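Local coordinates for DNA polymerase (Bacillus phage phi29, PDB 2PY5), which replicates the viral genome by protein-primed, strand-displacing DNA synthesis with high processivity and proofreads through its own 3'-5' exonuclease, at residues F[267-272]-F[279-284]. The protein carries 2 engineered substitutions. Numbering follows the deposited sequence.
Sequences EPIVFE and EDYPLH
Ile269 reaches across to Tyr281 and lays the end of its longer branch on the phenol ring. Starting at CB, which points toward 279-284, CG1 leaves anti to the carbonyl carbon (chi1 -66°) and comes first to the ring's near rim, 3.7 Å from Tyr281 CE2. With chi2 at 177° the chain stays extended, and that carries CD1 over one face of the ring in a CH-pi contact: Ile269 CD1 lies 3.7 Å from the Tyr281 ring centroid, 26° off the normal. The methyl is displaced toward the hydroxyl end, so its closest carbon is Tyr281 CZ at 3.3 Å, a tight approach, and it also brushes OH. The two side chains cross at roughly a right angle.

No direct hydrogen bond joins the two segments. Water 1 does the polar work instead: it donates to Glu267 O at 2.7 Å and is hydrogen-bonded to Tyr281 OH, also at 2.7 Å. Both the water and the Glu267 carbonyl oxygen lie at the edge of the Tyr281 ring, near its plane, while the isoleucine sits on a face.

All this belongs to an antiparallel sheet in the polymerization region of this B-family enzyme, at the surface and about 17 Å at nearest atoms from the bound DNA. Strands 267-272 and 283-294 both pair with strand 340-356; Ile269 bonds through its backbone to Lys352, and Leu283 to Phe353. The tyrosine stands just before the second of these strands, its backbone O held by the Tyr275 hydroxyl.

Further along, Phe271 CZ meets His284 CD2 at 4.1 Å, the two side chains again crossing at about a right angle. The imidazole also stacks with Tyr275.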
loop_
_atom_site.group_PDB
_atom_site.type_symbol
_atom_site.label_atom_id
_atom_site.label_comp_id
_atom_site.label_asym_id
_atom_site.label_seq_id
_atom_site.Cartn_x
_atom_site.Cartn_y
_atom_site.Cartn_z
ATOM N N GLU F 267 -26.181 -8.517 9.171
ATOM C CA GLU F 267 -26.990 -7.676 8.304
ATOM C C GLU F 267 -27.291 -6.392 9.048
ATOM O O GLU F 267 -27.793 -6.438 10.172
ATOM C CB GLU F 267 -28.314 -8.344 7.931
ATOM C CG GLU F 267 -29.100 -7.584 6.849
ATOM C CD GLU F 267 -28.401 -7.569 5.464
ATOM O OE1 GLU F 267 -27.782 -8.590 5.109
ATOM O OE2 GLU F 267 -28.486 -6.532 4.732
ATOM N N PRO F 268 -26.999 -5.251 8.439
ATOM C CA PRO F 268 -27.358 -4.013 9.114
ATOM C C PRO F 268 -28.857 -3.746 9.117
ATOM O O PRO F 268 -29.602 -4.329 8.321
ATOM C CB PRO F 268 -26.655 -2.937 8.279
ATOM C CG PRO F 268 -26.546 -3.520 6.951
ATOM C CD PRO F 268 -26.298 -4.993 7.168
ATOM N N ILE F 269 -29.279 -2.853 10.007
ATOM C CA ILE F 269 -30.620 -2.304 9.986
ATOM C C ILE F 269 -30.538 -0.816 9.626
ATOM O O ILE F 269 -29.755 -0.063 10.214
ATOM C CB ILE F 269 -31.335 -2.504 11.329
ATOM C CG1 ILE F 269 -31.559 -3.995 11.579
ATOM C CG2 ILE F 269 -32.662 -1.753 11.361
ATOM C CD1 ILE F 269 -32.193 -4.298 12.922
ATOM N N VAL F 270 -31.319 -0.422 8.631
ATOM C CA VAL F 270 -31.382 0.978 8.210
ATOM C C VAL F 270 -32.340 1.736 9.127
ATOM O O VAL F 270 -33.403 1.206 9.526
ATOM C CB VAL F 270 -31.918 1.095 6.769
ATOM C CG1 VAL F 270 -32.134 2.554 6.368
ATOM C CG2 VAL F 270 -31.000 0.394 5.802
ATOM N N PHE F 271 -31.996 2.995 9.432
ATOM C CA PHE F 271 -32.887 3.880 10.187
ATOM C C PHE F 271 -32.912 5.263 9.554
ATOM O O PHE F 271 -31.964 5.645 8.886
ATOM C CB PHE F 271 -32.468 3.979 11.666
ATOM C CG PHE F 271 -31.071 4.479 11.884
ATOM C CD1 PHE F 271 -30.787 5.848 11.957
ATOM C CD2 PHE F 271 -30.021 3.583 12.025
ATOM C CE1 PHE F 271 -29.492 6.294 12.152
ATOM C CE2 PHE F 271 -28.730 4.031 12.237
ATOM C CZ PHE F 271 -28.458 5.371 12.284
ATOM N N GLU F 272 -34.009 5.989 9.761
ATOM C CA GLU F 272 -34.098 7.402 9.358
ATOM C C GLU F 272 -33.794 8.271 10.574
ATOM O O GLU F 272 -34.001 7.858 11.723
ATOM C CB GLU F 272 -35.474 7.730 8.760
ATOM C CG GLU F 272 -35.789 6.988 7.461
ATOM C CD GLU F 272 -34.746 7.200 6.349
ATOM O OE1 GLU F 272 -34.711 8.300 5.758
ATOM O OE2 GLU F 272 -33.973 6.254 6.054
ATOM N N GLU F 279 -28.603 -1.731 22.359
ATOM C CA GLU F 279 -27.506 -2.580 22.860
ATOM C C GLU F 279 -27.192 -3.764 21.930
ATOM O O GLU F 279 -26.078 -4.234 21.916
ATOM C CB GLU F 279 -27.782 -3.089 24.293
ATOM C CG GLU F 279 -28.814 -4.143 24.392
ATOM C CD GLU F 279 -28.846 -4.866 25.756
ATOM O OE1 GLU F 279 -27.793 -5.056 26.417
ATOM O OE2 GLU F 279 -29.937 -5.274 26.121
ATOM N N ASP F 280 -28.185 -4.244 21.180
ATOM C CA ASP F 280 -27.993 -5.373 20.275
ATOM C C ASP F 280 -27.399 -4.972 18.919
ATOM O O ASP F 280 -26.879 -5.822 18.193
ATOM C CB ASP F 280 -29.309 -6.095 20.041
ATOM C CG ASP F 280 -29.811 -6.792 21.285
ATOM O OD1 ASP F 280 -29.002 -7.053 22.206
ATOM O OD2 ASP F 280 -31.010 -7.083 21.343
ATOM N N TYR F 281 -27.540 -3.692 18.560
ATOM C CA TYR F 281 -26.915 -3.098 17.366
ATOM C C TYR F 281 -26.168 -1.845 17.807
ATOM O O TYR F 281 -26.583 -0.726 17.494
ATOM C CB TYR F 281 -27.963 -2.737 16.305
ATOM C CG TYR F 281 -28.616 -3.928 15.640
ATOM C CD1 TYR F 281 -29.580 -4.656 16.290
ATOM C CD2 TYR F 281 -28.283 -4.302 14.347
ATOM C CE1 TYR F 281 -30.168 -5.753 15.706
ATOM C CE2 TYR F 281 -28.889 -5.390 13.736
ATOM C CZ TYR F 281 -29.830 -6.116 14.428
ATOM O OH TYR F 281 -30.469 -7.222 13.851
ATOM N N PRO F 282 -25.084 -2.028 18.591
ATOM C CA PRO F 282 -24.424 -0.940 19.330
ATOM C C PRO F 282 -23.450 -0.054 18.521
ATOM O O PRO F 282 -22.959 0.972 19.074
ATOM C CB PRO F 282 -23.679 -1.692 20.424
ATOM C CG PRO F 282 -23.271 -2.958 19.756
ATOM C CD PRO F 282 -24.460 -3.326 18.897
ATOM N N LEU F 283 -23.178 -0.426 17.272
ATOM C CA LEU F 283 -22.352 0.369 16.362
ATOM C C LEU F 283 -23.230 0.934 15.264
ATOM O O LEU F 283 -24.212 0.326 14.856
ATOM C CB LEU F 283 -21.238 -0.459 15.718
ATOM C CG LEU F 283 -20.196 -1.078 16.646
ATOM C CD1 LEU F 283 -19.164 -1.846 15.846
ATOM C CD2 LEU F 283 -19.521 -0.031 17.558
ATOM N N HIS F 284 -22.866 2.100 14.739
ATOM C CA HIS F 284 -23.649 2.656 13.656
ATOM C C HIS F 284 -22.835 3.580 12.774
ATOM O O HIS F 284 -21.766 4.023 13.160
ATOM C CB HIS F 284 -24.922 3.367 14.155
ATOM C CG HIS F 284 -24.702 4.708 14.807
ATOM N ND1 HIS F 284 -24.308 4.853 16.116
ATOM C CD2 HIS F 284 -24.916 5.964 14.339
ATOM C CE1 HIS F 284 -24.227 6.146 16.412
ATOM N NE2 HIS F 284 -24.590 6.840 15.347
HETATM O O HOH W 1 -29.735 -7.906 11.325
#